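Local structure of EscN (Escherichia coli O127:H6, 2OBL) at residues G20-M23 with A29-L32; F146-I151 with V162-D167; K285-T290 with K319-F324. The protein belongs to the P-loop NTPases related to ATP synthase alpha and beta subunits and is probably a component of a type III secretion system. The protein carries 1 engineered substitution. All coordinates share one frame; numbering follows the deposited sequence.

Contact 1 (G20-M23 with A29-L32); sequences GRPM and APYL
A salt bridge from Arg21 NH1 to Asp17 OD2 anchors the residue just before Pro22, whose ring meets Pro30 and Leu32 across the contact. The touching surfaces themselves are purely apolar. CG of Pro22 lies 3.7 Å from CG of Pro30, and the approach widens to 4.2 Å between Pro22 CB and Pro30 CG. The two rings slide past each other in opposite directions, meeting at their CG corners. Leu32 comes in more loosely: with CD1 anti to CA (chi2 174°), the side chain brings this methyl to 4.3 Å from Pro22 CG.

Both segments belong to the long connection between strand 15-16 of the main parallel-rich sheet and strand 34-37, which pairs antiparallel with strand 4-7. Neither is helix or strand, and the residues between them are irregular too, so the contact draws together two limbs of one surface loop. Gly20 turns the chain with a positive phi of 91°, ahead of the more extended backbone at Pro22. Behind the proline pair, Pro22 also leans on Ile16, Pro30 on Ala10 and Arg14, and Leu32 on Leu11. Backbone hydrogen bonding between Met23 and Leu15 ties the first limb to strand 15-16.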
ATOM      1  N   GLY A  20       8.737  13.666  14.493  1.00 19.19           N
ATOM      2  CA  GLY A  20       8.010  13.012  15.576  1.00 19.31           C
ATOM      3  C   GLY A  20       7.321  13.890  16.614  1.00 19.82           C
ATOM      4  O   GLY A  20       6.721  13.383  17.565  1.00 20.16           O
ATOM      5  N   ARG A  21       7.365  15.204  16.420  1.00 20.41           N
ATOM      6  CA  ARG A  21       6.781  16.132  17.390  1.00 21.83           C
ATOM      7  C   ARG A  21       5.282  16.298  17.149  1.00 21.87           C
ATOM      8  O   ARG A  21       4.860  16.581  16.034  1.00 20.89           O
ATOM      9  CB  ARG A  21       7.496  17.493  17.325  1.00 23.73           C
ATOM     10  CG  ARG A  21       9.000  17.416  17.606  1.00 25.42           C
ATOM     11  CD  ARG A  21       9.806  18.486  16.862  1.00 27.48           C
ATOM     12  NE  ARG A  21       9.739  19.798  17.500  1.00 28.78           N
ATOM     13  CZ  ARG A  21       9.201  20.879  16.942  1.00 29.47           C
ATOM     14  NH1 ARG A  21       8.693  20.823  15.716  1.00 29.68           N
ATOM     15  NH2 ARG A  21       9.181  22.022  17.611  1.00 29.72           N
ATOM     16  N   PRO A  22       4.463  16.084  18.187  1.00 22.10           N
ATOM     17  CA  PRO A  22       3.028  16.371  18.074  1.00 21.96           C
ATOM     18  C   PRO A  22       2.729  17.774  17.520  1.00 22.30           C
ATOM     19  O   PRO A  22       3.339  18.752  17.949  1.00 21.36           O
ATOM     20  CB  PRO A  22       2.536  16.236  19.517  1.00 23.01           C
ATOM     21  CG  PRO A  22       3.468  15.240  20.125  1.00 23.68           C
ATOM     22  CD  PRO A  22       4.817  15.539  19.511  1.00 23.26           C
ATOM     23  N   MET A  23       1.796  17.851  16.568  1.00 21.94           N
ATOM     24  CA  MET A  23       1.459  19.102  15.880  1.00 23.68           C
ATOM     25  C   MET A  23       0.144  19.738  16.349  1.00 23.50           C
ATOM     26  O   MET A  23      -0.127  20.905  16.055  1.00 22.13           O
ATOM     27  CB  MET A  23       1.394  18.872  14.371  1.00 24.37           C
ATOM     28  CG  MET A  23       2.760  18.734  13.738  1.00 24.83           C
ATOM     29  SD  MET A  23       2.679  18.555  11.963  1.00 27.57           S
ATOM     30  CE  MET A  23       1.634  17.127  11.830  1.00 21.38           C
ATOM     31  N   ALA A  29       0.508  18.069  27.319  1.00 21.75           N
ATOM     32  CA  ALA A  29       1.316  17.373  26.326  1.00 21.38           C
ATOM     33  C   ALA A  29       1.247  15.859  26.485  1.00 21.78           C
ATOM     34  O   ALA A  29       1.156  15.345  27.599  1.00 20.91           O
ATOM     35  CB  ALA A  29       2.767  17.852  26.393  1.00 21.36           C
ATOM     36  N   PRO A  30       1.298  15.130  25.358  1.00 22.57           N
ATOM     37  CA  PRO A  30       1.354  13.679  25.472  1.00 22.57           C
ATOM     38  C   PRO A  30       2.625  13.225  26.193  1.00 23.45           C
ATOM     39  O   PRO A  30       3.662  13.886  26.111  1.00 23.27           O
ATOM     40  CB  PRO A  30       1.319  13.195  24.018  1.00 23.53           C
ATOM     41  CG  PRO A  30       1.648  14.393  23.181  1.00 23.16           C
ATOM     42  CD  PRO A  30       1.268  15.600  23.963  1.00 22.91           C
ATOM     43  N   TYR A  31       2.505  12.131  26.936  1.00 23.77           N
ATOM     44  CA  TYR A  31       3.620  11.520  27.650  1.00 24.88           C
ATOM     45  C   TYR A  31       4.396  10.602  26.710  1.00 24.84           C
ATOM     46  O   TYR A  31       3.891   9.553  26.295  1.00 25.98           O
ATOM     47  CB  TYR A  31       3.075  10.723  28.831  1.00 25.45           C
ATOM     48  CG  TYR A  31       4.105  10.017  29.681  1.00 25.40           C
ATOM     49  CD1 TYR A  31       5.148  10.715  30.275  1.00 25.56           C
ATOM     50  CD2 TYR A  31       4.012   8.650  29.915  1.00 25.70           C
ATOM     51  CE1 TYR A  31       6.086  10.062  31.069  1.00 25.85           C
ATOM     52  CE2 TYR A  31       4.939   7.989  30.706  1.00 25.85           C
ATOM     53  CZ  TYR A  31       5.973   8.701  31.281  1.00 25.89           C
ATOM     54  OH  TYR A  31       6.895   8.045  32.066  1.00 25.78           O
ATOM     55  N   LEU A  32       5.608  11.014  26.352  1.00 24.81           N
ATOM     56  CA  LEU A  32       6.445  10.248  25.429  1.00 24.50           C
ATOM     57  C   LEU A  32       7.807  10.031  26.063  1.00 24.73           C
ATOM     58  O   LEU A  32       8.755  10.768  25.791  1.00 25.08           O
ATOM     59  CB  LEU A  32       6.593  10.978  24.098  1.00 24.33           C
ATOM     60  CG  LEU A  32       5.302  11.278  23.333  1.00 24.45           C
ATOM     61  CD1 LEU A  32       5.594  12.123  22.112  1.00 24.97           C
ATOM     62  CD2 LEU A  32       4.576   9.992  22.939  1.00 24.63           C
TER

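Contact 2 (F146-I151 with V162-D167). With IMD (imidazole), chain D.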
ATOM      1  N   PHE A 146      11.582   7.810   8.028  1.00 11.63           N
ATOM      2  CA  PHE A 146      12.311   7.111   9.090  1.00 12.73           C
ATOM      3  C   PHE A 146      11.546   7.199  10.399  1.00 12.42           C
ATOM      4  O   PHE A 146      11.452   6.225  11.133  1.00 12.51           O
ATOM      5  CB  PHE A 146      13.717   7.689   9.232  1.00 14.49           C
ATOM      6  CG  PHE A 146      14.589   7.440   8.038  1.00 16.29           C
ATOM      7  CD1 PHE A 146      15.434   6.333   8.005  1.00 17.56           C
ATOM      8  CD2 PHE A 146      14.569   8.306   6.946  1.00 16.87           C
ATOM      9  CE1 PHE A 146      16.242   6.080   6.897  1.00 18.78           C
ATOM     10  CE2 PHE A 146      15.361   8.060   5.830  1.00 16.98           C
ATOM     11  CZ  PHE A 146      16.200   6.948   5.805  1.00 17.51           C
ATOM     12  N   THR A 147      10.984   8.366  10.685  1.00 12.12           N
ATOM     13  CA  THR A 147      10.158   8.537  11.881  1.00 12.97           C
ATOM     14  C   THR A 147       9.003   7.537  11.906  1.00 13.08           C
ATOM     15  O   THR A 147       8.784   6.834  12.902  1.00 12.80           O
ATOM     16  CB  THR A 147       9.597   9.962  11.935  1.00 13.84           C
ATOM     17  OG1 THR A 147      10.672  10.872  12.212  1.00 13.41           O
ATOM     18  CG2 THR A 147       8.501  10.085  12.993  1.00 13.84           C
ATOM     19  N   ALA A 148       8.285   7.453  10.795  1.00 11.95           N
ATOM     20  CA  ALA A 148       7.193   6.497  10.667  1.00 12.19           C
ATOM     21  C   ALA A 148       7.679   5.065  10.887  1.00 12.13           C
ATOM     22  O   ALA A 148       7.060   4.292  11.608  1.00 11.27           O
ATOM     23  CB  ALA A 148       6.541   6.640   9.293  1.00 13.08           C
ATOM     24  N   THR A 149       8.797   4.725  10.270  1.00 10.65           N
ATOM     25  CA  THR A 149       9.326   3.370  10.357  1.00 11.19           C
ATOM     26  C   THR A 149       9.697   3.035  11.808  1.00 11.48           C
ATOM     27  O   THR A 149       9.388   1.954  12.315  1.00 11.99           O
ATOM     28  CB  THR A 149      10.501   3.145   9.377  1.00 11.01           C
ATOM     29  OG1 THR A 149      10.066   3.414   8.034  1.00 11.47           O
ATOM     30  CG2 THR A 149      11.001   1.676   9.444  1.00 11.55           C
ATOM     31  N   THR A 150      10.333   3.985  12.470  1.00 10.46           N
ATOM     32  CA  THR A 150      10.760   3.821  13.863  1.00 12.44           C
ATOM     33  C   THR A 150       9.562   3.645  14.791  1.00 12.25           C
ATOM     34  O   THR A 150       9.577   2.816  15.691  1.00 12.20           O
ATOM     35  CB  THR A 150      11.626   5.009  14.300  1.00 12.50           C
ATOM     36  OG1 THR A 150      12.825   5.012  13.506  1.00 14.34           O
ATOM     37  CG2 THR A 150      12.018   4.876  15.784  1.00 12.65           C
ATOM     38  N   ILE A 151       8.517   4.429  14.564  1.00 12.50           N
ATOM     39  CA  ILE A 151       7.303   4.301  15.355  1.00 12.61           C
ATOM     40  C   ILE A 151       6.633   2.933  15.136  1.00 12.52           C
ATOM     41  O   ILE A 151       6.147   2.302  16.086  1.00 11.85           O
ATOM     42  CB  ILE A 151       6.333   5.464  15.077  1.00 13.27           C
ATOM     43  CG1 ILE A 151       6.911   6.781  15.628  1.00 12.37           C
ATOM     44  CG2 ILE A 151       4.971   5.183  15.705  1.00 13.76           C
ATOM     45  CD1 ILE A 151       6.191   8.020  15.110  1.00 13.46           C
ATOM     46  N   VAL A 162       1.449  -4.412  13.027  1.00 14.91           N
ATOM     47  CA  VAL A 162       1.445  -3.031  12.563  1.00 13.70           C
ATOM     48  C   VAL A 162       1.317  -2.949  11.038  1.00 12.40           C
ATOM     49  O   VAL A 162       1.920  -3.729  10.314  1.00 13.69           O
ATOM     50  CB  VAL A 162       2.733  -2.315  12.997  1.00 13.71           C
ATOM     51  CG1 VAL A 162       2.734  -0.856  12.533  1.00 14.87           C
ATOM     52  CG2 VAL A 162       2.916  -2.407  14.526  1.00 13.41           C
ATOM     53  N   LEU A 163       0.507  -2.015  10.567  1.00 12.45           N
ATOM     54  CA  LEU A 163       0.507  -1.653   9.146  1.00 13.26           C
ATOM     55  C   LEU A 163       1.202  -0.311   8.996  1.00 13.28           C
ATOM     56  O   LEU A 163       0.733   0.700   9.523  1.00 13.73           O
ATOM     57  CB  LEU A 163      -0.919  -1.568   8.593  1.00 13.43           C
ATOM     58  CG  LEU A 163      -1.046  -0.994   7.177  1.00 14.52           C
ATOM     59  CD1 LEU A 163      -0.241  -1.817   6.182  1.00 14.32           C
ATOM     60  CD2 LEU A 163      -2.511  -0.866   6.720  1.00 15.00           C
ATOM     61  N   LEU A 164       2.336  -0.311   8.302  1.00 13.01           N
ATOM     62  CA  LEU A 164       3.030   0.930   7.962  1.00 12.82           C
ATOM     63  C   LEU A 164       2.594   1.324   6.556  1.00 13.38           C
ATOM     64  O   LEU A 164       2.733   0.542   5.614  1.00 12.60           O
ATOM     65  CB  LEU A 164       4.541   0.713   7.983  1.00 13.69           C
ATOM     66  CG  LEU A 164       5.418   1.863   7.466  1.00 13.46           C
ATOM     67  CD1 LEU A 164       5.246   3.124   8.346  1.00 14.77           C
ATOM     68  CD2 LEU A 164       6.875   1.406   7.454  1.00 13.75           C
ATOM     69  N   MET A 165       2.054   2.526   6.408  1.00 13.82           N
ATOM     70  CA  MET A 165       1.565   2.942   5.105  1.00 14.98           C
ATOM     71  C   MET A 165       2.191   4.280   4.736  1.00 14.89           C
ATOM     72  O   MET A 165       1.949   5.293   5.396  1.00 14.91           O
ATOM     73  CB  MET A 165       0.027   3.023   5.089  1.00 15.37           C
ATOM     74  CG  MET A 165      -0.532   3.580   3.778  1.00 17.31           C
ATOM     75  SD  MET A 165      -2.349   3.705   3.672  1.00 19.21           S
ATOM     76  CE  MET A 165      -2.845   1.995   3.591  1.00 19.49           C
ATOM     77  N   MET A 166       3.009   4.272   3.695  1.00 14.22           N
ATOM     78  CA  MET A 166       3.780   5.446   3.338  1.00 16.07           C
ATOM     79  C   MET A 166       3.306   5.989   1.999  1.00 15.16           C
ATOM     80  O   MET A 166       3.490   5.352   0.966  1.00 13.45           O
ATOM     81  CB  MET A 166       5.266   5.109   3.269  1.00 17.24           C
ATOM     82  CG  MET A 166       6.090   6.324   2.855  1.00 18.89           C
ATOM     83  SD  MET A 166       7.855   6.012   2.755  1.00 23.33           S
ATOM     84  CE  MET A 166       8.108   5.147   4.281  1.00 21.56           C
ATOM     85  N   ASP A 167       2.688   7.165   2.032  1.00 14.71           N
ATOM     86  CA  ASP A 167       2.175   7.814   0.833  1.00 14.39           C
ATOM     87  C   ASP A 167       2.913   9.156   0.753  1.00 12.84           C
ATOM     88  O   ASP A 167       2.468  10.126   1.370  1.00 10.93           O
ATOM     89  CB  ASP A 167       0.651   8.025   0.986  1.00 15.36           C
ATOM     90  CG  ASP A 167      -0.033   8.521  -0.295  1.00 16.15           C
ATOM     91  OD1 ASP A 167       0.424   8.215  -1.416  1.00 15.75           O
ATOM     92  OD2 ASP A 167      -1.056   9.232  -0.182  1.00 17.77           O
TER
HETATM   93  N1  IMD D1295      -0.281  13.475   1.840  1.00 29.33           N
HETATM   94  C2  IMD D1295       0.161  12.267   1.425  1.00 28.24           C
HETATM   95  N3  IMD D1295      -0.919  11.547   1.026  1.00 29.78           N
HETATM   96  C4  IMD D1295      -2.037  12.299   1.191  1.00 29.18           C
HETATM   97  C5  IMD D1295      -1.632  13.518   1.713  1.00 29.06           C
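Segment 146-151 of helix 138-156 lies against segment 162-167 of strand 161-167, closest at the CA atoms of Thr149 and Leu164, 7.2 Å apart. Leu164 carries the contact, its two methyls dividing the helix surface between them. CD1 sits 3.9 Å from Ala148 CB and equally near the Ala148 carbonyl oxygen, while CD2 lies 3.8 Å from Thr149 OG1. The leucine CG is anti to the backbone N (chi1 172°), which sends the fork out from the strand to the helix. Thr149 and Leu164 run obliquely to one another, and the threonine hydroxyl is not left without a polar partner: it hydrogen-bonds Ala145 O, one turn back. Thr150 does likewise, its OG1 donating to Phe146 O over 3.0 Å from above the carbonyl plane; that oxygen also accepts from Thr150 N.

At the strand's end, Asp167 OD2 accepts a nearly straight hydrogen bond from N3 of an imidazole, probably from the crystallisation liquor, at 2.6 Å (N-H...O angle 167°). The same oxygen forms a salt bridge with Lys84, and OD1 bonds Thr220 OG1. An aspartate ending a hydrophobic strand near a lysine of a probable P-loop is consistent with a Walker B position.

Helix 138-156 is the crossover of a beta-alpha-beta unit linking parallel strands 127-132 and 161-167, with strand 99-105 between them in the sheet. Ala148 also rests on Val101 and Ala103, Leu164 on Ile215 and Ala217 of strand 214-222, and from the other face Met165 packs into helix 84-94.

Contact 3 (K285-T290 with K319-F324); sequences KKLIAT and KLIQNF
Ile321 points its side chain at Leu287 and Ile288, joining two helices of the all-helical C-terminal domain, 275-290 and 318-325. Its two branches take one partner each. CD1 of Ile321 reaches Leu287, lying 3.6 Å from its CB and only slightly farther from its CD1. CG2 of Ile321 presses on Ile288, 3.5 Å from its CG1, with the CD1 of that residue somewhat more distant. The split follows from the torsion: CG1 is anti to the carbonyl carbon (chi1 -68°) and carries CD1 to one side, whereas CG2, anti to the backbone N, goes to the other. Leu287 and Ile321 cross at about a right angle, and Ile321 CD1 touches both CB and CD1 of Leu287. The helix backbones come nearest at this point, with 7.5 Å between the CA atoms of Ile288 and Ile321.

Beyond these three side chains, Leu287 is backed by Lys313 and Asn317, and Ile288 by Ile261. On the second helix, Phe324 packs on Ser341, Leu342 and Val345 of helix 335-345, and its carbonyl oxygen hydrogen-bonds Arg60 NE. At the end of helix 275-290, Thr290 OG1 donates to Lys286 O over 3.0 Å, tilted 29° from the carbonyl plane, and Thr290 N reaches the same oxygen from the opposite face.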
ATOM      1  N   LYS A 285      -8.645 -14.668 -12.625  1.00 21.67           N
ATOM      2  CA  LYS A 285      -7.720 -13.813 -13.372  1.00 22.05           C
ATOM      3  C   LYS A 285      -7.787 -14.096 -14.873  1.00 22.76           C
ATOM      4  O   LYS A 285      -7.810 -13.174 -15.696  1.00 22.70           O
ATOM      5  CB  LYS A 285      -6.294 -14.002 -12.870  1.00 23.40           C
ATOM      6  CG  LYS A 285      -5.994 -13.266 -11.569  1.00 24.56           C
ATOM      7  CD  LYS A 285      -4.603 -13.592 -11.088  1.00 26.21           C
ATOM      8  CE  LYS A 285      -4.641 -14.012  -9.643  1.00 27.89           C
ATOM      9  NZ  LYS A 285      -3.367 -14.668  -9.219  1.00 29.57           N
ATOM     10  N   LYS A 286      -7.829 -15.375 -15.224  1.00 22.59           N
ATOM     11  CA  LYS A 286      -7.912 -15.770 -16.625  1.00 23.23           C
ATOM     12  C   LYS A 286      -9.227 -15.295 -17.221  1.00 22.44           C
ATOM     13  O   LYS A 286      -9.267 -14.806 -18.354  1.00 21.94           O
ATOM     14  CB  LYS A 286      -7.748 -17.281 -16.770  1.00 24.82           C
ATOM     15  CG  LYS A 286      -6.292 -17.736 -16.703  1.00 26.88           C
ATOM     16  CD  LYS A 286      -6.155 -19.165 -16.184  1.00 28.09           C
ATOM     17  CE  LYS A 286      -4.687 -19.537 -15.965  1.00 28.93           C
ATOM     18  NZ  LYS A 286      -4.505 -20.963 -15.541  1.00 29.01           N
ATOM     19  N   LEU A 287     -10.299 -15.405 -16.444  1.00 22.07           N
ATOM     20  CA  LEU A 287     -11.604 -14.962 -16.914  1.00 22.62           C
ATOM     21  C   LEU A 287     -11.611 -13.459 -17.163  1.00 22.80           C
ATOM     22  O   LEU A 287     -12.108 -13.000 -18.193  1.00 23.10           O
ATOM     23  CB  LEU A 287     -12.716 -15.370 -15.946  1.00 21.73           C
ATOM     24  CG  LEU A 287     -13.034 -16.873 -15.908  1.00 21.53           C
ATOM     25  CD1 LEU A 287     -14.142 -17.144 -14.917  1.00 21.83           C
ATOM     26  CD2 LEU A 287     -13.413 -17.404 -17.284  1.00 21.62           C
ATOM     27  N   ILE A 288     -11.054 -12.704 -16.219  1.00 23.49           N
ATOM     28  CA  ILE A 288     -10.898 -11.256 -16.377  1.00 24.26           C
ATOM     29  C   ILE A 288     -10.104 -10.909 -17.636  1.00 25.33           C
ATOM     30  O   ILE A 288     -10.481 -10.004 -18.381  1.00 25.73           O
ATOM     31  CB  ILE A 288     -10.205 -10.625 -15.153  1.00 23.54           C
ATOM     32  CG1 ILE A 288     -11.130 -10.666 -13.936  1.00 23.65           C
ATOM     33  CG2 ILE A 288      -9.782  -9.184 -15.449  1.00 23.84           C
ATOM     34  CD1 ILE A 288     -10.452 -10.257 -12.624  1.00 23.38           C
ATOM     35  N   ALA A 289      -9.012 -11.629 -17.871  1.00 26.59           N
ATOM     36  CA  ALA A 289      -8.146 -11.355 -19.019  1.00 28.65           C
ATOM     37  C   ALA A 289      -8.810 -11.697 -20.353  1.00 30.29           C
ATOM     38  O   ALA A 289      -8.580 -11.022 -21.357  1.00 30.65           O
ATOM     39  CB  ALA A 289      -6.825 -12.101 -18.882  1.00 28.40           C
ATOM     40  N   THR A 290      -9.633 -12.740 -20.363  1.00 32.00           N
ATOM     41  CA  THR A 290     -10.205 -13.236 -21.616  1.00 34.00           C
ATOM     42  C   THR A 290     -11.516 -12.554 -22.011  1.00 35.64           C
ATOM     43  O   THR A 290     -11.977 -12.708 -23.141  1.00 35.98           O
ATOM     44  CB  THR A 290     -10.390 -14.779 -21.600  1.00 33.90           C
ATOM     45  OG1 THR A 290     -11.296 -15.156 -20.556  1.00 33.64           O
ATOM     46  CG2 THR A 290      -9.053 -15.483 -21.384  1.00 33.80           C
ATOM     47  N   LYS A 319     -20.707 -10.162 -14.924  1.00 33.48           N
ATOM     48  CA  LYS A 319     -21.366  -9.406 -13.853  1.00 32.94           C
ATOM     49  C   LYS A 319     -20.958  -9.864 -12.455  1.00 31.65           C
ATOM     50  O   LYS A 319     -20.798  -9.044 -11.550  1.00 31.29           O
ATOM     51  CB  LYS A 319     -22.890  -9.449 -13.998  1.00 33.39           C
ATOM     52  CG  LYS A 319     -23.623  -8.572 -12.987  1.00 33.68           C
ATOM     53  CD  LYS A 319     -25.132  -8.768 -13.062  1.00 34.12           C
ATOM     54  CE  LYS A 319     -25.810  -8.240 -11.803  1.00 34.96           C
ATOM     55  NZ  LYS A 319     -27.218  -8.721 -11.666  1.00 35.52           N
ATOM     56  N   LEU A 320     -20.804 -11.173 -12.273  1.00 30.14           N
ATOM     57  CA  LEU A 320     -20.362 -11.705 -10.990  1.00 29.07           C
ATOM     58  C   LEU A 320     -18.946 -11.232 -10.687  1.00 28.13           C
ATOM     59  O   LEU A 320     -18.666 -10.707  -9.607  1.00 27.55           O
ATOM     60  CB  LEU A 320     -20.405 -13.231 -10.995  1.00 28.70           C
ATOM     61  CG  LEU A 320     -21.795 -13.844 -10.839  1.00 28.47           C
ATOM     62  CD1 LEU A 320     -21.685 -15.352 -10.815  1.00 28.55           C
ATOM     63  CD2 LEU A 320     -22.462 -13.319  -9.578  1.00 28.35           C
ATOM     64  N   ILE A 321     -18.064 -11.422 -11.661  1.00 27.59           N
ATOM     65  CA  ILE A 321     -16.660 -11.045 -11.531  1.00 27.99           C
ATOM     66  C   ILE A 321     -16.498  -9.542 -11.278  1.00 27.23           C
ATOM     67  O   ILE A 321     -15.758  -9.132 -10.386  1.00 26.05           O
ATOM     68  CB  ILE A 321     -15.850 -11.482 -12.774  1.00 28.56           C
ATOM     69  CG1 ILE A 321     -15.766 -13.014 -12.835  1.00 29.30           C
ATOM     70  CG2 ILE A 321     -14.455 -10.872 -12.747  1.00 29.34           C
ATOM     71  CD1 ILE A 321     -15.285 -13.553 -14.166  1.00 29.90           C
ATOM     72  N   GLN A 322     -17.210  -8.728 -12.051  1.00 26.79           N
ATOM     73  CA  GLN A 322     -17.116  -7.281 -11.902  1.00 26.76           C
ATOM     74  C   GLN A 322     -17.669  -6.789 -10.560  1.00 26.63           C
ATOM     75  O   GLN A 322     -17.072  -5.922  -9.928  1.00 25.70           O
ATOM     76  CB  GLN A 322     -17.785  -6.560 -13.083  1.00 27.50           C
ATOM     77  CG  GLN A 322     -17.079  -6.786 -14.414  1.00 28.28           C
ATOM     78  CD  GLN A 322     -15.629  -6.329 -14.388  1.00 29.40           C
ATOM     79  OE1 GLN A 322     -14.715  -7.072 -14.755  1.00 30.13           O
ATOM     80  NE2 GLN A 322     -15.412  -5.105 -13.941  1.00 29.33           N
ATOM     81  N   ASN A 323     -18.795  -7.348 -10.119  1.00 26.00           N
ATOM     82  CA  ASN A 323     -19.341  -7.018  -8.797  1.00 26.21           C
ATOM     83  C   ASN A 323     -18.418  -7.433  -7.655  1.00 25.11           C
ATOM     84  O   ASN A 323     -18.473  -6.869  -6.552  1.00 24.23           O
ATOM     85  CB  ASN A 323     -20.706  -7.676  -8.585  1.00 27.50           C
ATOM     86  CG  ASN A 323     -21.809  -6.997  -9.356  1.00 28.43           C
ATOM     87  OD1 ASN A 323     -21.601  -5.959  -9.987  1.00 29.50           O
ATOM     88  ND2 ASN A 323     -22.999  -7.578  -9.308  1.00 29.07           N
ATOM     89  N   PHE A 324     -17.589  -8.437  -7.923  1.00 24.08           N
ATOM     90  CA  PHE A 324     -16.630  -8.930  -6.942  1.00 23.49           C
ATOM     91  C   PHE A 324     -15.430  -7.974  -6.823  1.00 23.11           C
ATOM     92  O   PHE A 324     -15.074  -7.530  -5.723  1.00 21.85           O
ATOM     93  CB  PHE A 324     -16.164 -10.340  -7.326  1.00 24.26           C
ATOM     94  CG  PHE A 324     -15.092 -10.904  -6.416  1.00 24.78           C
ATOM     95  CD1 PHE A 324     -15.419 -11.423  -5.171  1.00 25.24           C
ATOM     96  CD2 PHE A 324     -13.763 -10.919  -6.814  1.00 24.99           C
ATOM     97  CE1 PHE A 324     -14.442 -11.945  -4.337  1.00 24.75           C
ATOM     98  CE2 PHE A 324     -12.770 -11.433  -5.971  1.00 25.54           C
ATOM     99  CZ  PHE A 324     -13.118 -11.950  -4.739  1.00 24.82           C
TER

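How the contacts relate
The three contacts follow one another along the chain, each closing before the next opens. Contacts 1 and 2 are neighbours, their centres 16 Å apart, and they touch where Gly20 N packs on Thr147 CG2 at 3.9 Å; Thr147 OG1 also hydrogen-bonds Gly18 O, so the surface loop of contact 1 is fastened to helix 138-156. Strands 15-16 and 161-167 belong to the same mixed sheet. Contact 3 lies on the opposite side of the chain's centre, in the helical C-terminal domain, its centre 34 Å from that of contact 2 and 48 Å from that of contact 1. The chain thus runs from a peripheral loop, through the nucleotide-binding domain's sheet, to a separate helical C-terminal region.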